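Local structure of putative N-acetylmuramoyl-L-alanine amidase,autolysin cwp6 (5J72) at residues A[78-83]-A[87-92]; A[454-459]-A[483-488]; A[509-514]-A[589-594]. The protein probably cleaves the amide bond between N-acetylmuramic acid and L-alanine in peptidoglycan, using a zinc ion, and carries CWB2 modules that anchor proteins to the cell wall. One frame throughout, in Å; residues are numbered along the deposited sequence.

Interaction 1. Residues A[78-83]-A[87-92]; sequences IKINGK and KVLNKE
Backbone hydrogen bonds join Ile78 to Leu89 and Ile80 to Lys87. Ile78 and Leu89 bond to each other twice: Ile78 N gives to Leu89 O at 2.9 Å, and Leu89 N returns to Ile78 O at 2.8 Å. Further along, Ile80 N meets Lys87 O at 2.8 Å and 175°, an almost straight bond, whereas the return from Lys87 N to Ile80 O is weak. Between these pairs Lys79 faces Val88 as a non-hydrogen-bonded pair, where the CA of each residue makes a C-H...O contact with a carbonyl of the other strand. This is an antiparallel beta hairpin of the N-terminal domain, formed by strands 72-82 and 86-89. Apolar contacts differ between its two faces. On that of Ile78, Ile80 and Leu89, all three buried, Ile80 CD1 approaches Leu89 CD1 at 4.3 Å, and Ile78 and Leu89 both rest on Leu94 of helix 91-96, so bulky aliphatic residues suit the place. On that of Lys79 and Val88, Lys79 has CG anti to its backbone N (chi1 177°), which lays its methylene chain obliquely across Val88, with Lys79 CG 3.8 Å from Val88 CG2, while the extended remainder carries the ammonium away from the partner strand.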
ATOM      1  N   ILE A  78      34.510  -9.698  13.202  1.00 18.34           N
ATOM      2  CA  ILE A  78      34.790  -9.028  11.939  1.00 17.69           C
ATOM      3  C   ILE A  78      36.238  -9.255  11.627  1.00 18.53           C
ATOM      4  O   ILE A  78      37.092  -9.001  12.493  1.00 19.62           O
ATOM      5  CB  ILE A  78      34.530  -7.489  12.066  1.00 19.72           C
ATOM      6  CG1 ILE A  78      33.048  -7.241  12.295  1.00 18.26           C
ATOM      7  CG2 ILE A  78      35.023  -6.805  10.771  1.00 18.95           C
ATOM      8  CD1 ILE A  78      32.689  -5.719  12.541  1.00 22.25           C
ATOM      9  N   LYS A  79      36.540  -9.726  10.414  1.00 18.75           N
ATOM     10  CA  LYS A  79      37.918  -9.925  10.053  1.00 19.42           C
ATOM     11  C   LYS A  79      38.285  -8.811   9.055  1.00 19.79           C
ATOM     12  O   LYS A  79      37.548  -8.626   8.081  1.00 20.86           O
ATOM     13  CB  LYS A  79      38.123 -11.301   9.334  1.00 17.55           C
ATOM     14  CG  LYS A  79      39.599 -11.486   8.883  1.00 18.12           C
ATOM     15  CD  LYS A  79      39.899 -12.960   8.447  1.00 21.02           C
ATOM     16  CE  LYS A  79      41.195 -13.066   7.699  1.00 23.01           C
ATOM     17  NZ  LYS A  79      41.571 -14.501   7.500  1.00 21.16           N
ATOM     18  N   ILE A  80      39.377  -8.106   9.304  1.00 20.05           N
ATOM     19  CA  ILE A  80      39.829  -7.042   8.400  1.00 20.03           C
ATOM     20  C   ILE A  80      40.811  -7.631   7.419  1.00 23.45           C
ATOM     21  O   ILE A  80      41.872  -8.110   7.824  1.00 24.74           O
ATOM     22  CB  ILE A  80      40.432  -5.943   9.271  1.00 23.56           C
ATOM     23  CG1 ILE A  80      39.337  -5.441  10.264  1.00 23.74           C
ATOM     24  CG2 ILE A  80      40.990  -4.807   8.381  1.00 23.75           C
ATOM     25  CD1 ILE A  80      39.905  -4.598  11.446  1.00 26.12           C
ATOM     26  N   ASN A  81      40.453  -7.619   6.153  1.00 21.23           N
ATOM     27  CA  ASN A  81      41.294  -8.283   5.151  1.00 24.14           C
ATOM     28  C   ASN A  81      42.427  -7.352   4.586  1.00 26.71           C
ATOM     29  O   ASN A  81      42.392  -7.072   3.388  1.00 30.68           O
ATOM     30  CB  ASN A  81      40.387  -8.790   4.017  1.00 25.58           C
ATOM     31  CG  ASN A  81      39.300  -9.749   4.518  1.00 27.06           C
ATOM     32  OD1 ASN A  81      39.612 -10.663   5.326  1.00 26.83           O
ATOM     33  ND2 ASN A  81      38.015  -9.603   4.121  1.00 24.34           N
ATOM     34  N   GLY A  82      43.378  -6.886   5.387  1.00 29.07           N
ATOM     35  CA  GLY A  82      44.481  -6.090   4.828  1.00 33.22           C
ATOM     36  C   GLY A  82      45.363  -6.926   3.908  1.00 37.74           C
ATOM     37  O   GLY A  82      45.369  -8.154   3.988  1.00 41.10           O
ATOM     38  N   LYS A  83      46.123  -6.276   3.029  1.00 44.19           N
ATOM     39  CA  LYS A  83      47.028  -6.976   2.095  1.00 52.80           C
ATOM     40  C   LYS A  83      48.150  -7.694   2.850  1.00 55.60           C
ATOM     41  O   LYS A  83      48.407  -8.878   2.603  1.00 54.42           O
ATOM     42  CB  LYS A  83      47.672  -5.983   1.108  1.00 58.88           C
ATOM     43  CG  LYS A  83      48.468  -6.682   0.004  1.00 66.58           C
ATOM     44  CD  LYS A  83      49.073  -5.666  -0.989  1.00 71.44           C
ATOM     45  CE  LYS A  83      50.508  -5.333  -0.610  1.00 73.13           C
ATOM     46  NZ  LYS A  83      51.141  -4.416  -1.593  1.00 76.35           N
ATOM     47  N   LYS A  87      43.459  -8.528  10.729  1.00 28.02           N
ATOM     48  CA  LYS A  87      43.200  -8.404  12.144  1.00 25.45           C
ATOM     49  C   LYS A  87      41.799  -8.935  12.352  1.00 23.40           C
ATOM     50  O   LYS A  87      40.958  -8.694  11.490  1.00 23.03           O
ATOM     51  CB  LYS A  87      43.316  -6.913  12.530  1.00 28.42           C
ATOM     52  CG  LYS A  87      42.839  -6.606  13.937  1.00 32.89           C
ATOM     53  CD  LYS A  87      43.133  -5.095  14.282  1.00 40.25           C
ATOM     54  CE  LYS A  87      42.787  -4.794  15.680  1.00 47.10           C
ATOM     55  NZ  LYS A  87      43.641  -5.575  16.627  1.00 62.78           N
ATOM     56  N   VAL A  88      41.536  -9.638  13.445  1.00 21.04           N
ATOM     57  CA  VAL A  88      40.190 -10.138  13.685  1.00 19.49           C
ATOM     58  C   VAL A  88      39.696  -9.566  14.963  1.00 18.73           C
ATOM     59  O   VAL A  88      40.398  -9.618  15.993  1.00 20.76           O
ATOM     60  CB  VAL A  88      40.201 -11.690  13.790  1.00 20.01           C
ATOM     61  CG1 VAL A  88      38.846 -12.224  14.252  1.00 23.47           C
ATOM     62  CG2 VAL A  88      40.587 -12.290  12.426  1.00 18.24           C
ATOM     63  N   LEU A  89      38.505  -8.970  14.911  1.00 16.39           N
ATOM     64  CA  LEU A  89      37.867  -8.476  16.110  1.00 16.30           C
ATOM     65  C   LEU A  89      36.855  -9.550  16.536  1.00 19.18           C
ATOM     66  O   LEU A  89      35.860  -9.778  15.800  1.00 18.93           O
ATOM     67  CB  LEU A  89      37.090  -7.152  15.847  1.00 19.13           C
ATOM     68  CG  LEU A  89      37.997  -6.049  15.173  1.00 25.70           C
ATOM     69  CD1 LEU A  89      37.150  -4.841  14.758  1.00 24.19           C
ATOM     70  CD2 LEU A  89      39.057  -5.602  16.154  1.00 25.88           C
ATOM     71  N   ASN A  90      37.067 -10.210  17.679  1.00 19.65           N
ATOM     72  CA  ASN A  90      36.077 -11.204  18.090  1.00 20.07           C
ATOM     73  C   ASN A  90      35.017 -10.551  18.997  1.00 19.53           C
ATOM     74  O   ASN A  90      35.019  -9.309  19.143  1.00 18.28           O
ATOM     75  CB  ASN A  90      36.807 -12.449  18.768  1.00 17.46           C
ATOM     76  CG  ASN A  90      37.530 -12.114  20.043  1.00 21.37           C
ATOM     77  OD1 ASN A  90      37.434 -11.003  20.613  1.00 23.02           O
ATOM     78  ND2 ASN A  90      38.258 -13.082  20.611  1.00 21.66           N
ATOM     79  N   LYS A  91      34.110 -11.341  19.573  1.00 18.55           N
ATOM     80  CA  LYS A  91      33.012 -10.735  20.398  1.00 20.20           C
ATOM     81  C   LYS A  91      33.493  -9.852  21.454  1.00 22.40           C
ATOM     82  O   LYS A  91      32.975  -8.745  21.630  1.00 21.49           O
ATOM     83  CB  LYS A  91      32.195 -11.796  21.107  1.00 25.22           C
ATOM     84  CG  LYS A  91      31.486 -12.697  20.152  1.00 36.59           C
ATOM     85  CD  LYS A  91      30.028 -12.874  20.622  1.00 46.03           C
ATOM     86  CE  LYS A  91      29.939 -13.436  21.984  1.00 53.44           C
ATOM     87  NZ  LYS A  91      28.871 -14.503  22.016  1.00 64.75           N
ATOM     88  N   GLU A  92      34.499 -10.324  22.217  1.00 22.53           N
ATOM     89  CA  GLU A  92      35.016  -9.474  23.299  1.00 22.52           C
ATOM     90  C   GLU A  92      35.620  -8.198  22.771  1.00 21.13           C
ATOM     91  O   GLU A  92      35.436  -7.142  23.383  1.00 23.68           O
ATOM     92  CB  GLU A  92      36.052 -10.296  24.126  1.00 22.17           C
ATOM     93  CG  GLU A  92      36.698  -9.477  25.217  1.00 29.32           C
ATOM     94  CD  GLU A  92      37.585 -10.361  26.161  1.00 38.03           C
ATOM     95  OE1 GLU A  92      38.140  -9.802  27.107  1.00 42.09           O
ATOM     96  OE2 GLU A  92      37.713 -11.596  25.943  1.00 39.78           O
TER

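Interaction 2. Residues A[454-459]-A[483-488]; sequences VVIDPG and NTALAT
Ala485 and Thr488 of helix 477-494 pack against Ile456 and Pro458 of strand 453-458, a helix-on-sheet contact within the zinc-dependent amidase domain. The strand lies inside a mixed sheet, between strands 498-501 and 525-532, and the short helical segment runs nearly antiparallel to it at an axis distance of 8.0 Å. Thr484, also buried, lies beside this contact and turns to other partners: its OG1 bonds to Tyr480 O and Tyr531 OH, and its side chain touches Ile529.

Next comes Ala485, whose CB points at the strand and touches two carbons, Ile456 CG2 and Pro458 CG, each 3.6 Å from Ala485 CB. A single methyl suits this place because the backbones come close here, with Pro458 CA and Ala485 CA 5.7 Å apart. The proline ring offers a rigid apolar surface, two residues before the zinc ligand His460. Leu486 then turns from the strand and packs on Met501 and Tyr402.

One turn after Ala485, Thr488 divides its two branches. Its OG1 bonds to Gly626 O, which satisfies the hydroxyl in this buried setting, and leaves the methyl for the strand. Ile456 answers with its longer branch: chi2 of -62° bends the end of the chain, and Ile456 CD1 meets Thr488 CG2 at 3.6 Å.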
ATOM      1  N   VAL A 454     -21.850 -13.689  -1.451  1.00 28.66           N
ATOM      2  CA  VAL A 454     -22.368 -13.234  -2.749  1.00 25.07           C
ATOM      3  C   VAL A 454     -21.260 -13.493  -3.776  1.00 26.35           C
ATOM      4  O   VAL A 454     -20.082 -13.351  -3.458  1.00 25.32           O
ATOM      5  CB  VAL A 454     -22.671 -11.719  -2.686  1.00 25.89           C
ATOM      6  CG1 VAL A 454     -23.003 -11.173  -4.055  1.00 26.07           C
ATOM      7  CG2 VAL A 454     -23.848 -11.450  -1.745  1.00 26.02           C
ATOM      8  N   VAL A 455     -21.640 -13.868  -4.981  1.00 22.70           N
ATOM      9  CA  VAL A 455     -20.673 -14.010  -6.054  1.00 19.77           C
ATOM     10  C   VAL A 455     -20.964 -12.831  -6.949  1.00 21.52           C
ATOM     11  O   VAL A 455     -22.114 -12.573  -7.322  1.00 21.37           O
ATOM     12  CB  VAL A 455     -20.786 -15.332  -6.786  1.00 21.10           C
ATOM     13  CG1 VAL A 455     -19.955 -15.309  -8.097  1.00 21.47           C
ATOM     14  CG2 VAL A 455     -20.309 -16.489  -5.896  1.00 17.89           C
ATOM     15  N   ILE A 456     -19.896 -12.041  -7.286  1.00 21.39           N
ATOM     16  CA  ILE A 456     -20.026 -10.894  -8.173  1.00 18.44           C
ATOM     17  C   ILE A 456     -19.314 -11.287  -9.496  1.00 19.45           C
ATOM     18  O   ILE A 456     -18.177 -11.737  -9.458  1.00 19.44           O
ATOM     19  CB  ILE A 456     -19.322  -9.661  -7.539  1.00 19.84           C
ATOM     20  CG1 ILE A 456     -20.068  -9.216  -6.218  1.00 17.93           C
ATOM     21  CG2 ILE A 456     -19.296  -8.518  -8.524  1.00 21.03           C
ATOM     22  CD1 ILE A 456     -21.553  -8.770  -6.551  1.00 20.19           C
ATOM     23  N   ASP A 457     -19.996 -11.092 -10.632  1.00 18.79           N
ATOM     24  CA  ASP A 457     -19.419 -11.482 -11.925  1.00 17.90           C
ATOM     25  C   ASP A 457     -19.368 -10.321 -12.918  1.00 19.88           C
ATOM     26  O   ASP A 457     -20.377  -9.944 -13.524  1.00 19.69           O
ATOM     27  CB  ASP A 457     -20.310 -12.648 -12.484  1.00 19.11           C
ATOM     28  CG  ASP A 457     -19.948 -13.047 -13.911  1.00 23.59           C
ATOM     29  OD1 ASP A 457     -18.750 -13.236 -14.179  1.00 23.58           O
ATOM     30  OD2 ASP A 457     -20.893 -13.157 -14.766  1.00 22.97           O
ATOM     31  N   PRO A 458     -18.214  -9.696 -13.102  1.00 19.41           N
ATOM     32  CA  PRO A 458     -18.023  -8.578 -14.069  1.00 20.10           C
ATOM     33  C   PRO A 458     -18.078  -9.222 -15.488  1.00 19.06           C
ATOM     34  O   PRO A 458     -17.202 -10.040 -15.781  1.00 20.83           O
ATOM     35  CB  PRO A 458     -16.643  -8.018 -13.712  1.00 19.89           C
ATOM     36  CG  PRO A 458     -16.155  -8.794 -12.504  1.00 22.49           C
ATOM     37  CD  PRO A 458     -16.966 -10.040 -12.391  1.00 21.26           C
ATOM     38  N   GLY A 459     -19.042  -8.867 -16.333  1.00 19.28           N
ATOM     39  CA  GLY A 459     -19.198  -9.564 -17.610  1.00 19.62           C
ATOM     40  C   GLY A 459     -18.018  -9.367 -18.540  1.00 20.81           C
ATOM     41  O   GLY A 459     -17.325  -8.350 -18.452  1.00 19.57           O
ATOM     42  N   ASN A 483     -14.592  -2.264 -13.204  1.00 21.19           N
ATOM     43  CA  ASN A 483     -14.522  -1.131 -12.243  1.00 23.36           C
ATOM     44  C   ASN A 483     -15.840  -1.056 -11.402  1.00 24.40           C
ATOM     45  O   ASN A 483     -15.772  -0.786 -10.223  1.00 20.87           O
ATOM     46  CB  ASN A 483     -14.321   0.151 -12.986  1.00 25.63           C
ATOM     47  CG  ASN A 483     -12.945   0.162 -13.624  1.00 31.46           C
ATOM     48  OD1 ASN A 483     -12.011  -0.426 -13.038  1.00 30.11           O
ATOM     49  ND2 ASN A 483     -12.786   0.687 -14.860  1.00 33.69           N
ATOM     50  N   THR A 484     -16.998  -1.326 -12.034  1.00 22.65           N
ATOM     51  CA  THR A 484     -18.257  -1.295 -11.284  1.00 22.10           C
ATOM     52  C   THR A 484     -18.246  -2.423 -10.235  1.00 19.72           C
ATOM     53  O   THR A 484     -18.548  -2.201  -9.057  1.00 19.91           O
ATOM     54  CB  THR A 484     -19.438  -1.533 -12.261  1.00 22.31           C
ATOM     55  OG1 THR A 484     -19.434  -0.498 -13.213  1.00 21.12           O
ATOM     56  CG2 THR A 484     -20.820  -1.537 -11.486  1.00 21.67           C
ATOM     57  N   ALA A 485     -17.841  -3.645 -10.666  1.00 18.82           N
ATOM     58  CA  ALA A 485     -17.858  -4.807  -9.806  1.00 16.89           C
ATOM     59  C   ALA A 485     -16.899  -4.682  -8.650  1.00 17.08           C
ATOM     60  O   ALA A 485     -17.210  -5.188  -7.542  1.00 18.42           O
ATOM     61  CB  ALA A 485     -17.557  -6.118 -10.608  1.00 16.60           C
ATOM     62  N   LEU A 486     -15.775  -4.061  -8.837  1.00 17.75           N
ATOM     63  CA  LEU A 486     -14.812  -3.915  -7.711  1.00 17.55           C
ATOM     64  C   LEU A 486     -15.503  -3.031  -6.635  1.00 16.48           C
ATOM     65  O   LEU A 486     -15.359  -3.299  -5.443  1.00 19.61           O
ATOM     66  CB  LEU A 486     -13.493  -3.203  -8.218  1.00 16.96           C
ATOM     67  CG  LEU A 486     -12.631  -4.264  -9.041  1.00 18.93           C
ATOM     68  CD1 LEU A 486     -11.571  -3.503  -9.938  1.00 22.07           C
ATOM     69  CD2 LEU A 486     -11.910  -5.275  -8.080  1.00 20.06           C
ATOM     70  N   ALA A 487     -16.196  -2.000  -7.087  1.00 17.90           N
ATOM     71  CA  ALA A 487     -16.854  -1.082  -6.114  1.00 21.35           C
ATOM     72  C   ALA A 487     -18.000  -1.802  -5.386  1.00 22.55           C
ATOM     73  O   ALA A 487     -18.212  -1.579  -4.194  1.00 21.53           O
ATOM     74  CB  ALA A 487     -17.346   0.141  -6.854  1.00 19.84           C
ATOM     75  N   THR A 488     -18.769  -2.658  -6.099  1.00 21.81           N
ATOM     76  CA  THR A 488     -19.805  -3.436  -5.434  1.00 17.88           C
ATOM     77  C   THR A 488     -19.196  -4.358  -4.395  1.00 22.13           C
ATOM     78  O   THR A 488     -19.715  -4.535  -3.280  1.00 20.14           O
ATOM     79  CB  THR A 488     -20.534  -4.339  -6.493  1.00 19.92           C
ATOM     80  OG1 THR A 488     -21.088  -3.478  -7.474  1.00 18.38           O
ATOM     81  CG2 THR A 488     -21.637  -5.250  -5.822  1.00 20.02           C
TER

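Interaction 3. Residues A[509-514]-A[589-594]; sequences MALGER and LYVLRN
Two helix starts meet beside the zinc site of the amidase domain, where the first turn of helix 511-521 packs against the short helix 590-593. The Leu511 side chain lies about 8 Å from the zinc ion. Leu511 and Tyr590 cross obliquely: Leu511 CB sits off-centre over the ring in a CH-pi contact, 4.2 Å from its centroid, while Leu511 CD1 reaches Tyr590 CB at 3.8 Å. The other methyl, Leu511 CD2, touches Val591 CG1 at 4.0 Å, so the forked leucine engages both neighbours. The Tyr590 ring swings out opposite its own backbone N (chi1 -168°), which carries it across to Gly512. With no side chain on Gly512, its CA comes within 3.6 Å of Tyr590 CE1. Asn594 ND2 lies over the centre of the opposite ring face from Leu511 CB, 3.1 Å above the plane.

At the far end of the ring, a water in the ring plane donates to Gly512 O at 2.7 Å and is 3.2 Å from Tyr590 OH. Behind the contact, Arg514 holds Met509 O side-on with NE and NH2, both reaching it from the same face of the carbonyl, while NH2 also bonds to His460 O. With no direct hydrogen bond between the segments, the contact rests on carbon packing, and the water between Gly512 O and Tyr590 OH is its polar link.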
ATOM      1  N   MET A 509     -12.822 -15.389 -19.502  1.00 22.91           N
ATOM      2  CA  MET A 509     -13.444 -16.345 -18.619  1.00 21.37           C
ATOM      3  C   MET A 509     -14.823 -16.737 -19.206  1.00 21.70           C
ATOM      4  O   MET A 509     -15.642 -15.840 -19.443  1.00 21.88           O
ATOM      5  CB  MET A 509     -13.637 -15.778 -17.193  1.00 23.28           C
ATOM      6  CG  MET A 509     -14.058 -16.870 -16.249  1.00 22.14           C
ATOM      7  SD  MET A 509     -14.047 -16.136 -14.563  1.00 26.57           S
ATOM      8  CE  MET A 509     -14.352 -17.548 -13.549  1.00 24.31           C
ATOM      9  N   ALA A 510     -15.074 -18.035 -19.406  1.00 21.53           N
ATOM     10  CA  ALA A 510     -16.328 -18.470 -20.042  1.00 23.09           C
ATOM     11  C   ALA A 510     -17.525 -18.458 -19.078  1.00 23.01           C
ATOM     12  O   ALA A 510     -17.361 -18.592 -17.864  1.00 22.10           O
ATOM     13  CB  ALA A 510     -16.163 -19.912 -20.552  1.00 22.30           C
ATOM     14  N   LEU A 511     -18.745 -18.385 -19.654  1.00 22.43           N
ATOM     15  CA  LEU A 511     -19.961 -18.394 -18.876  1.00 22.38           C
ATOM     16  C   LEU A 511     -20.018 -19.656 -18.025  1.00 23.17           C
ATOM     17  O   LEU A 511     -20.435 -19.629 -16.866  1.00 24.09           O
ATOM     18  CB  LEU A 511     -21.173 -18.315 -19.882  1.00 20.89           C
ATOM     19  CG  LEU A 511     -21.221 -16.967 -20.658  1.00 22.68           C
ATOM     20  CD1 LEU A 511     -22.396 -17.026 -21.684  1.00 22.81           C
ATOM     21  CD2 LEU A 511     -21.518 -15.679 -19.693  1.00 22.03           C
ATOM     22  N   GLY A 512     -19.588 -20.789 -18.603  1.00 24.16           N
ATOM     23  CA  GLY A 512     -19.628 -22.056 -17.900  1.00 25.41           C
ATOM     24  C   GLY A 512     -18.670 -22.087 -16.735  1.00 25.90           C
ATOM     25  O   GLY A 512     -18.909 -22.780 -15.742  1.00 27.89           O
ATOM     26  N   GLU A 513     -17.578 -21.323 -16.834  1.00 25.83           N
ATOM     27  CA  GLU A 513     -16.653 -21.288 -15.669  1.00 26.69           C
ATOM     28  C   GLU A 513     -17.270 -20.393 -14.515  1.00 24.85           C
ATOM     29  O   GLU A 513     -17.224 -20.744 -13.330  1.00 25.81           O
ATOM     30  CB  GLU A 513     -15.288 -20.702 -16.089  1.00 29.40           C
ATOM     31  CG  GLU A 513     -14.349 -20.872 -14.902  1.00 35.37           C
ATOM     32  CD  GLU A 513     -12.883 -20.553 -15.188  1.00 42.20           C
ATOM     33  OE1 GLU A 513     -12.537 -20.124 -16.332  1.00 31.22           O
ATOM     34  OE2 GLU A 513     -12.078 -20.729 -14.222  1.00 37.18           O
ATOM     35  N   ARG A 514     -17.869 -19.253 -14.897  1.00 25.60           N
ATOM     36  CA  ARG A 514     -18.504 -18.354 -13.918  1.00 22.11           C
ATOM     37  C   ARG A 514     -19.589 -19.091 -13.237  1.00 23.78           C
ATOM     38  O   ARG A 514     -19.757 -18.973 -12.016  1.00 24.98           O
ATOM     39  CB  ARG A 514     -19.038 -17.126 -14.643  1.00 21.19           C
ATOM     40  CG  ARG A 514     -17.908 -16.360 -15.342  1.00 21.77           C
ATOM     41  CD  ARG A 514     -18.482 -15.471 -16.420  1.00 24.26           C
ATOM     42  NE  ARG A 514     -17.458 -14.954 -17.318  1.00 23.09           N
ATOM     43  CZ  ARG A 514     -17.079 -13.681 -17.376  1.00 23.64           C
ATOM     44  NH1 ARG A 514     -17.603 -12.781 -16.540  1.00 21.24           N
ATOM     45  NH2 ARG A 514     -16.211 -13.286 -18.296  1.00 22.15           N
ATOM     46  N   LEU A 589     -30.306 -16.542 -20.562  1.00 27.62           N
ATOM     47  CA  LEU A 589     -28.939 -16.277 -20.087  1.00 24.01           C
ATOM     48  C   LEU A 589     -28.354 -17.476 -19.403  1.00 22.39           C
ATOM     49  O   LEU A 589     -28.893 -18.022 -18.432  1.00 24.62           O
ATOM     50  CB  LEU A 589     -28.976 -15.055 -19.101  1.00 24.86           C
ATOM     51  CG  LEU A 589     -29.312 -13.771 -19.775  1.00 25.33           C
ATOM     52  CD1 LEU A 589     -29.666 -12.732 -18.688  1.00 31.05           C
ATOM     53  CD2 LEU A 589     -28.152 -13.244 -20.630  1.00 23.41           C
ATOM     54  N   TYR A 590     -27.205 -17.900 -19.896  1.00 22.58           N
ATOM     55  CA  TYR A 590     -26.487 -19.042 -19.326  1.00 22.46           C
ATOM     56  C   TYR A 590     -26.294 -18.911 -17.823  1.00 23.84           C
ATOM     57  O   TYR A 590     -26.518 -19.881 -17.071  1.00 24.41           O
ATOM     58  CB  TYR A 590     -25.088 -19.143 -20.022  1.00 23.53           C
ATOM     59  CG  TYR A 590     -24.366 -20.440 -19.731  1.00 26.57           C
ATOM     60  CD1 TYR A 590     -23.837 -20.699 -18.470  1.00 25.03           C
ATOM     61  CD2 TYR A 590     -24.237 -21.424 -20.713  1.00 25.38           C
ATOM     62  CE1 TYR A 590     -23.202 -21.897 -18.189  1.00 27.43           C
ATOM     63  CE2 TYR A 590     -23.606 -22.631 -20.439  1.00 25.81           C
ATOM     64  CZ  TYR A 590     -23.088 -22.863 -19.174  1.00 32.07           C
ATOM     65  OH  TYR A 590     -22.469 -24.049 -18.870  1.00 30.69           O
ATOM     66  N   VAL A 591     -25.903 -17.694 -17.339  1.00 24.66           N
ATOM     67  CA  VAL A 591     -25.591 -17.657 -15.858  1.00 21.98           C
ATOM     68  C   VAL A 591     -26.843 -17.730 -15.007  1.00 25.97           C
ATOM     69  O   VAL A 591     -26.737 -17.916 -13.783  1.00 26.83           O
ATOM     70  CB  VAL A 591     -24.730 -16.424 -15.491  1.00 22.55           C
ATOM     71  CG1 VAL A 591     -23.391 -16.517 -16.250  1.00 20.87           C
ATOM     72  CG2 VAL A 591     -25.442 -15.116 -15.847  1.00 22.30           C
ATOM     73  N   LEU A 592     -28.023 -17.586 -15.644  1.00 25.96           N
ATOM     74  CA  LEU A 592     -29.277 -17.732 -14.896  1.00 27.74           C
ATOM     75  C   LEU A 592     -29.744 -19.198 -15.021  1.00 29.18           C
ATOM     76  O   LEU A 592     -29.978 -19.879 -14.038  1.00 31.02           O
ATOM     77  CB  LEU A 592     -30.345 -16.774 -15.487  1.00 27.67           C
ATOM     78  CG  LEU A 592     -30.482 -15.446 -14.748  1.00 32.19           C
ATOM     79  CD1 LEU A 592     -29.154 -14.727 -14.685  1.00 30.40           C
ATOM     80  CD2 LEU A 592     -31.513 -14.583 -15.407  1.00 28.62           C
ATOM     81  N   ARG A 593     -29.806 -19.691 -16.252  1.00 31.22           N
ATOM     82  CA  ARG A 593     -30.320 -21.042 -16.518  1.00 29.66           C
ATOM     83  C   ARG A 593     -29.522 -22.114 -15.864  1.00 30.55           C
ATOM     84  O   ARG A 593     -30.086 -23.080 -15.357  1.00 31.83           O
ATOM     85  CB  ARG A 593     -30.358 -21.255 -18.053  1.00 28.81           C
ATOM     86  CG  ARG A 593     -30.867 -22.685 -18.471  1.00 31.43           C
ATOM     87  CD  ARG A 593     -30.930 -22.756 -20.022  1.00 31.90           C
ATOM     88  NE  ARG A 593     -29.585 -22.890 -20.589  1.00 29.58           N
ATOM     89  CZ  ARG A 593     -28.887 -21.925 -21.183  1.00 26.68           C
ATOM     90  NH1 ARG A 593     -29.410 -20.710 -21.337  1.00 24.86           N
ATOM     91  NH2 ARG A 593     -27.641 -22.156 -21.590  1.00 22.53           N
ATOM     92  N   ASN A 594     -28.207 -21.975 -15.824  1.00 30.18           N
ATOM     93  CA  ASN A 594     -27.389 -23.045 -15.274  1.00 29.77           C
ATOM     94  C   ASN A 594     -26.903 -22.826 -13.858  1.00 31.56           C
ATOM     95  O   ASN A 594     -26.058 -23.569 -13.358  1.00 29.58           O
ATOM     96  CB  ASN A 594     -26.161 -23.238 -16.194  1.00 31.83           C
ATOM     97  CG  ASN A 594     -26.584 -23.886 -17.472  1.00 35.14           C
ATOM     98  OD1 ASN A 594     -27.366 -24.837 -17.412  1.00 37.10           O
ATOM     99  ND2 ASN A 594     -26.195 -23.408 -18.649  1.00 35.15           N
TER
HETATM  100  O   HOH W   1     -21.068 -24.446 -15.972  1.00 53.14           O

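How the interactions relate
Interaction 1 comes first along the chain, in a hairpin of the N-terminal domain, and stands apart from the others: its centre is about 62 Å from that of interaction 2 and about 69 Å from that of interaction 3, on the opposite side of the molecule's centre. Interactions 2 and 3 follow in series within the amidase domain, their centres about 15 Å apart, and they touch directly. Arg514 NH1 forms a salt bridge to Asp457 OD1 at 2.7 Å and probably a hydrogen bond to Pro458 O. This links the start of helix 511-521 to the end of strand 453-458, just before the zinc ligand His460, and both contacts lie near the zinc site.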